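PDB 2WVQ: small S protein from Podospora anserina, which forms the [het-s] prion and, by interacting with het-S from incompatible cells, triggers a lethal reaction that prevents viable heterokaryons from forming. Local coordinates for residues Y31-R36 against A151-D156; Q46-I51 against K162-V167. The protein carries 2 engineered substitutions. All coordinates share one frame; numbering follows the deposited sequence.

Interaction 1. Residues Y31-R36 against A151-D156; sequences YVQLGR and AWALYD
A parallel two-stranded sheet, a small beta element in the largely helical globular HeLo domain, is formed by strands 32-34 and 152-154. The evidence is a ladder of four backbone bonds: W152 N gives to Y31 O, Q33 N to W152 O, L154 N to Q33 O and G35 N to L154 O. Q33 N reaches W152 O at 2.9 Å with an N-H...O angle of 177°, the straightest of the four. Y31 O accepts its N-H nearly along the C=O axis, whereas the other three donors stand above the plane of the carbonyl they meet.

V32 carries the apolar face it shares with W152, L34 and L154. Its CB lies over one face of the W152 indole, 4.3 Å from the centroid of the six-membered ring and 23° off the ring normal, a CH-pi contact near the ring's rim. From there the branches part: CG1 runs beside W152 to CZ2 at 4.0 Å, while CG2 crosses obliquely to L154 CD1 at 3.6 Å. A chi1 of 19° brings CG1 close to eclipsing the backbone N, an unstaggered rotamer. L154 CD1 is touched a second time by L34 CD2, at 3.7 Å, the leucines side by side and pointing the same way. Helix 157-176 packs on both leucines, helix 42-62 on L34 and V32, and A98 and Q99 of helix 79-108 touch W152.

At the outer edge of strand 152-154, S102 OG of helix 79-108 hydrogen-bonds to A153 O, and Y155, just past the strand, stacks on Y105. On the face of Q33 and A153, the extended Q33 chain runs alongside its bridge partner, its OE1 3.8 Å from A151 CB and its NE2 3.7 Å from A153 CB.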
loop_
_atom_site.group_PDB
_atom_site.type_symbol
_atom_site.label_atom_id
_atom_site.label_comp_id
_atom_site.label_asym_id
_atom_site.label_seq_id
_atom_site.Cartn_x
_atom_site.Cartn_y
_atom_site.Cartn_z
ATOM N N TYR A 31 3.918 3.488 -17.567
ATOM C CA TYR A 31 2.491 3.358 -17.892
ATOM C C TYR A 31 1.616 4.387 -17.145
ATOM O O TYR A 31 0.384 4.409 -17.349
ATOM C CB TYR A 31 2.033 1.914 -17.651
ATOM C CG TYR A 31 2.898 0.915 -18.385
ATOM C CD1 TYR A 31 3.914 0.211 -17.718
ATOM C CD2 TYR A 31 2.736 0.701 -19.767
ATOM C CE1 TYR A 31 4.735 -0.701 -18.408
ATOM C CE2 TYR A 31 3.564 -0.211 -20.463
ATOM C CZ TYR A 31 4.553 -0.909 -19.772
ATOM O OH TYR A 31 5.350 -1.820 -20.449
ATOM N N VAL A 32 2.225 5.226 -16.292
ATOM C CA VAL A 32 1.419 6.120 -15.438
ATOM C C VAL A 32 1.172 7.569 -15.895
ATOM O O VAL A 32 2.082 8.352 -16.172
ATOM C CB VAL A 32 1.571 5.910 -13.864
ATOM C CG1 VAL A 32 2.830 5.152 -13.443
ATOM C CG2 VAL A 32 1.280 7.194 -13.037
ATOM N N GLN A 33 -0.125 7.860 -16.002
ATOM C CA GLN A 33 -0.650 9.163 -16.366
ATOM C C GLN A 33 -1.149 9.890 -15.107
ATOM O O GLN A 33 -1.425 9.265 -14.076
ATOM C CB GLN A 33 -1.831 8.981 -17.313
ATOM C CG GLN A 33 -1.537 8.381 -18.675
ATOM C CD GLN A 33 -2.805 7.852 -19.330
ATOM O OE1 GLN A 33 -2.811 7.486 -20.492
ATOM N NE2 GLN A 33 -3.893 7.823 -18.571
ATOM N N LEU A 34 -1.230 11.223 -15.170
ATOM C CA LEU A 34 -1.826 11.971 -14.066
ATOM C C LEU A 34 -3.123 12.622 -14.551
ATOM O O LEU A 34 -3.161 13.230 -15.617
ATOM C CB LEU A 34 -0.870 13.019 -13.476
ATOM C CG LEU A 34 0.443 12.503 -12.864
ATOM C CD1 LEU A 34 1.129 13.644 -12.146
ATOM C CD2 LEU A 34 0.199 11.339 -11.904
ATOM N N GLY A 35 -4.153 12.509 -13.727
ATOM C CA GLY A 35 -5.482 12.937 -14.123
ATOM C C GLY A 35 -5.732 14.415 -13.898
ATOM O O GLY A 35 -4.947 15.141 -13.267
ATOM N N ARG A 36 -6.880 14.849 -14.390
ATOM C CA ARG A 36 -7.254 16.247 -14.411
ATOM C C ARG A 36 -7.104 16.930 -13.049
ATOM O O ARG A 36 -6.765 18.119 -12.979
ATOM C CB ARG A 36 -8.697 16.337 -14.963
ATOM C CG ARG A 36 -9.613 17.319 -14.265
ATOM C CD ARG A 36 -11.017 16.753 -14.229
ATOM N NE ARG A 36 -11.846 17.374 -15.249
ATOM C CZ ARG A 36 -12.667 18.395 -15.005
ATOM N NH1 ARG A 36 -12.739 18.887 -13.783
ATOM N NH2 ARG A 36 -13.399 18.925 -15.969
ATOM N N ALA A 151 -1.894 1.500 -20.152
ATOM C CA ALA A 151 -1.629 2.796 -19.506
ATOM C C ALA A 151 -2.769 3.110 -18.550
ATOM O O ALA A 151 -3.919 2.777 -18.823
ATOM C CB ALA A 151 -1.465 3.911 -20.541
ATOM N N TRP A 152 -2.448 3.714 -17.412
ATOM C CA TRP A 152 -3.443 3.945 -16.388
ATOM C C TRP A 152 -3.132 5.245 -15.637
ATOM O O TRP A 152 -1.988 5.666 -15.547
ATOM C CB TRP A 152 -3.538 2.718 -15.463
ATOM C CG TRP A 152 -2.255 2.483 -14.737
ATOM C CD1 TRP A 152 -1.158 1.825 -15.203
ATOM C CD2 TRP A 152 -1.927 2.944 -13.428
ATOM N NE1 TRP A 152 -0.160 1.848 -14.254
ATOM C CE2 TRP A 152 -0.614 2.512 -13.150
ATOM C CE3 TRP A 152 -2.625 3.662 -12.450
ATOM C CZ2 TRP A 152 0.020 2.797 -11.953
ATOM C CZ3 TRP A 152 -1.995 3.942 -11.277
ATOM C CH2 TRP A 152 -0.687 3.516 -11.030
ATOM N N ALA A 153 -4.155 5.895 -15.111
ATOM C CA ALA A 153 -3.978 7.205 -14.495
ATOM C C ALA A 153 -4.073 7.179 -12.984
ATOM O O ALA A 153 -4.848 6.424 -12.415
ATOM C CB ALA A 153 -5.009 8.211 -15.070
ATOM N N LEU A 154 -3.296 8.031 -12.349
ATOM C CA LEU A 154 -3.503 8.410 -10.958
ATOM C C LEU A 154 -4.465 9.603 -10.915
ATOM O O LEU A 154 -4.145 10.678 -11.425
ATOM C CB LEU A 154 -2.189 8.826 -10.312
ATOM C CG LEU A 154 -1.124 7.731 -10.194
ATOM C CD1 LEU A 154 0.215 8.288 -9.736
ATOM C CD2 LEU A 154 -1.628 6.689 -9.221
ATOM N N TYR A 155 -5.621 9.417 -10.284
ATOM C CA TYR A 155 -6.699 10.417 -10.342
ATOM C C TYR A 155 -6.791 11.296 -9.082
ATOM O O TYR A 155 -7.559 12.282 -9.045
ATOM C CB TYR A 155 -8.060 9.724 -10.636
ATOM C CG TYR A 155 -8.190 9.070 -11.989
ATOM C CD1 TYR A 155 -8.211 7.675 -12.114
ATOM C CD2 TYR A 155 -8.341 9.835 -13.146
ATOM C CE1 TYR A 155 -8.370 7.063 -13.370
ATOM C CE2 TYR A 155 -8.487 9.234 -14.392
ATOM C CZ TYR A 155 -8.481 7.844 -14.487
ATOM O OH TYR A 155 -8.628 7.236 -15.716
ATOM N N ASP A 156 -6.021 10.966 -8.047
ATOM C CA ASP A 156 -5.985 11.820 -6.850
ATOM C C ASP A 156 -4.552 12.016 -6.367
ATOM O O ASP A 156 -3.712 11.173 -6.622
ATOM C CB ASP A 156 -6.839 11.226 -5.731
ATOM C CG ASP A 156 -6.378 9.854 -5.339
ATOM O OD1 ASP A 156 -6.650 8.895 -6.101
ATOM O OD2 ASP A 156 -5.711 9.747 -4.288
#

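Interaction 2. Residues Q46-I51 against K162-V167; sequences QLRLDI and KIVDQV
L49 meets the other helix through a single methyl: its CD1 lies 3.7 Å from V164 CG2 and 3.9 Å from I163 CG2, crossing both side chains obliquely. The torsions that deliver it there, chi1 -119° and chi2 23°, both fall outside the staggered positions. V164 answers with both branches. CG2, besides meeting L49, packs 4.0 Å from the backbone oxygen of R48, while CG1 comes 4.1 Å from R48 NH2. Of the CA atoms, those of L49 and V164 come nearest, 6.2 Å apart.

R48 starts toward the partner helix, then bends at chi2 and chi3 and crosses V164 at about a right angle. Its strongest polar partner is G209 O, which accepts a hydrogen bond from NH1. D165 OD2 lies near the guanidinium plane at its edge, but at 4.4 Å from NH2 it is beyond a salt bridge. R44 crowds R48 NE with a like charge, and E161 does the same to D165 OD2; the approach of opposite charges may ease both.

No hydrogen bond joins the two segments; the contact is van der Waals packing, apolar at L49, V164 and I163, with R48 crossing V164. The helical segments run in the same general direction, their axes 29° apart. I163 continues onto F95 and A98 of helix 79-108, L47 and D50 face helix 124-140, and the loop at I211 covers R48 and V164. The contact's centre lies about 6 Å from that of the chain, deep in the helical bundle, while Q166 OE1 of helix 157-176 hydrogen-bonds to K162 NZ of the second subunit.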
loop_
_atom_site.group_PDB
_atom_site.type_symbol
_atom_site.label_atom_id
_atom_site.label_comp_id
_atom_site.label_asym_id
_atom_site.label_seq_id
_atom_site.Cartn_x
_atom_site.Cartn_y
_atom_site.Cartn_z
ATOM N N GLN A 46 4.585 15.118 -11.615
ATOM C CA GLN A 46 5.224 14.304 -12.645
ATOM C C GLN A 46 6.745 14.234 -12.419
ATOM O O GLN A 46 7.292 13.135 -12.422
ATOM C CB GLN A 46 4.902 14.817 -14.051
ATOM C CG GLN A 46 5.572 14.024 -15.192
ATOM C CD GLN A 46 5.126 12.578 -15.239
ATOM O OE1 GLN A 46 3.963 12.298 -15.504
ATOM N NE2 GLN A 46 6.051 11.646 -14.963
ATOM N N LEU A 47 7.390 15.371 -12.160
ATOM C CA LEU A 47 8.830 15.377 -11.824
ATOM C C LEU A 47 9.171 14.549 -10.559
ATOM O O LEU A 47 10.229 13.923 -10.520
ATOM C CB LEU A 47 9.401 16.809 -11.750
ATOM C CG LEU A 47 9.432 17.612 -13.073
ATOM C CD1 LEU A 47 9.750 19.064 -12.865
ATOM C CD2 LEU A 47 10.372 17.010 -14.117
ATOM N N ARG A 48 8.303 14.574 -9.532
ATOM C CA ARG A 48 8.470 13.759 -8.313
ATOM C C ARG A 48 8.470 12.252 -8.644
ATOM O O ARG A 48 9.302 11.493 -8.118
ATOM C CB ARG A 48 7.364 14.020 -7.275
ATOM C CG ARG A 48 7.149 15.417 -6.816
ATOM C CD ARG A 48 7.962 15.759 -5.575
ATOM N NE ARG A 48 7.589 14.980 -4.390
ATOM C CZ ARG A 48 8.239 15.045 -3.223
ATOM N NH1 ARG A 48 9.297 15.849 -3.092
ATOM N NH2 ARG A 48 7.838 14.309 -2.185
ATOM N N LEU A 49 7.548 11.832 -9.512
ATOM C CA LEU A 49 7.531 10.474 -10.081
ATOM C C LEU A 49 8.803 10.100 -10.903
ATOM O O LEU A 49 9.349 8.991 -10.752
ATOM C CB LEU A 49 6.284 10.286 -10.948
ATOM C CG LEU A 49 5.151 9.264 -10.741
ATOM C CD1 LEU A 49 4.923 8.680 -9.309
ATOM C CD2 LEU A 49 3.853 9.805 -11.334
ATOM N N ASP A 50 9.252 11.006 -11.771
ATOM C CA ASP A 50 10.457 10.775 -12.594
ATOM C C ASP A 50 11.695 10.633 -11.704
ATOM O O ASP A 50 12.595 9.858 -12.014
ATOM C CB ASP A 50 10.701 11.913 -13.608
ATOM C CG ASP A 50 9.510 12.155 -14.581
ATOM O OD1 ASP A 50 9.430 13.289 -15.101
ATOM O OD2 ASP A 50 8.687 11.246 -14.867
ATOM N N ILE A 51 11.748 11.414 -10.628
ATOM C CA ILE A 51 12.835 11.348 -9.651
ATOM C C ILE A 51 12.852 10.051 -8.854
ATOM O O ILE A 51 13.943 9.493 -8.639
ATOM C CB ILE A 51 12.898 12.594 -8.745
ATOM C CG1 ILE A 51 13.356 13.801 -9.562
ATOM C CG2 ILE A 51 13.841 12.393 -7.558
ATOM C CD1 ILE A 51 12.990 15.103 -8.898
ATOM N N LYS A 162 1.335 8.265 -2.152
ATOM C CA LYS A 162 1.538 6.876 -1.720
ATOM C C LYS A 162 2.622 6.177 -2.542
ATOM O O LYS A 162 3.447 5.511 -1.968
ATOM C CB LYS A 162 0.239 6.082 -1.752
ATOM C CG LYS A 162 0.324 4.700 -1.134
ATOM C CD LYS A 162 -1.001 4.390 -0.369
ATOM C CE LYS A 162 -1.977 3.553 -1.205
ATOM N NZ LYS A 162 -3.446 3.903 -1.011
ATOM N N ILE A 163 2.608 6.326 -3.865
ATOM C CA ILE A 163 3.667 5.753 -4.715
ATOM C C ILE A 163 5.035 6.379 -4.432
ATOM O O ILE A 163 6.012 5.662 -4.239
ATOM C CB ILE A 163 3.363 5.871 -6.234
ATOM C CG1 ILE A 163 2.152 5.003 -6.593
ATOM C CG2 ILE A 163 4.654 5.504 -7.088
ATOM C CD1 ILE A 163 1.873 4.925 -8.038
ATOM N N VAL A 164 5.093 7.708 -4.445
ATOM C CA VAL A 164 6.352 8.417 -4.333
ATOM C C VAL A 164 7.021 8.125 -2.996
ATOM O O VAL A 164 8.212 7.746 -2.973
ATOM C CB VAL A 164 6.181 9.953 -4.591
ATOM C CG1 VAL A 164 7.318 10.719 -4.005
ATOM C CG2 VAL A 164 6.057 10.226 -6.117
ATOM N N ASP A 165 6.253 8.259 -1.913
ATOM C CA ASP A 165 6.695 8.037 -0.544
ATOM C C ASP A 165 7.103 6.599 -0.246
ATOM O O ASP A 165 8.143 6.361 0.370
ATOM C CB ASP A 165 5.618 8.479 0.480
ATOM C CG ASP A 165 5.347 9.998 0.462
ATOM O OD1 ASP A 165 4.419 10.451 1.183
ATOM O OD2 ASP A 165 6.050 10.744 -0.273
ATOM N N GLN A 166 6.284 5.638 -0.654
ATOM C CA GLN A 166 6.640 4.230 -0.483
ATOM C C GLN A 166 7.833 3.796 -1.355
ATOM O O GLN A 166 8.655 3.001 -0.899
ATOM C CB GLN A 166 5.432 3.335 -0.723
ATOM C CG GLN A 166 4.345 3.500 0.340
ATOM C CD GLN A 166 3.702 2.186 0.722
ATOM O OE1 GLN A 166 2.469 2.083 0.780
ATOM N NE2 GLN A 166 4.530 1.171 1.027
ATOM N N VAL A 167 7.937 4.303 -2.586
ATOM C CA VAL A 167 9.125 3.973 -3.433
ATOM C C VAL A 167 10.415 4.500 -2.802
ATOM O O VAL A 167 11.407 3.775 -2.787
ATOM C CB VAL A 167 8.969 4.304 -4.969
ATOM C CG1 VAL A 167 10.302 4.117 -5.761
ATOM C CG2 VAL A 167 7.875 3.397 -5.635
#

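In the fold
From the N terminus, the chain leaves helix 18-28, makes strand 32-34 and enters helix 42-62. It then travels through helices 79-108 and 124-140 before returning at strand 152-154, where interaction 1 closes a loop with 114 residues between its segments. Helix 157-176 follows directly, and interaction 2 closes the second loop. Because the segments alternate along the chain, the closures cross: two strand-helix units, separated in the chain by helices 79-108 and 124-140, lie beside each other, strand paired with strand and helix near helix. The contacts, centred 13 Å apart, also touch: L49 CD2 packs against V32 and L34, and I163 CD1 against L154, joining sheet and helices in one apolar core.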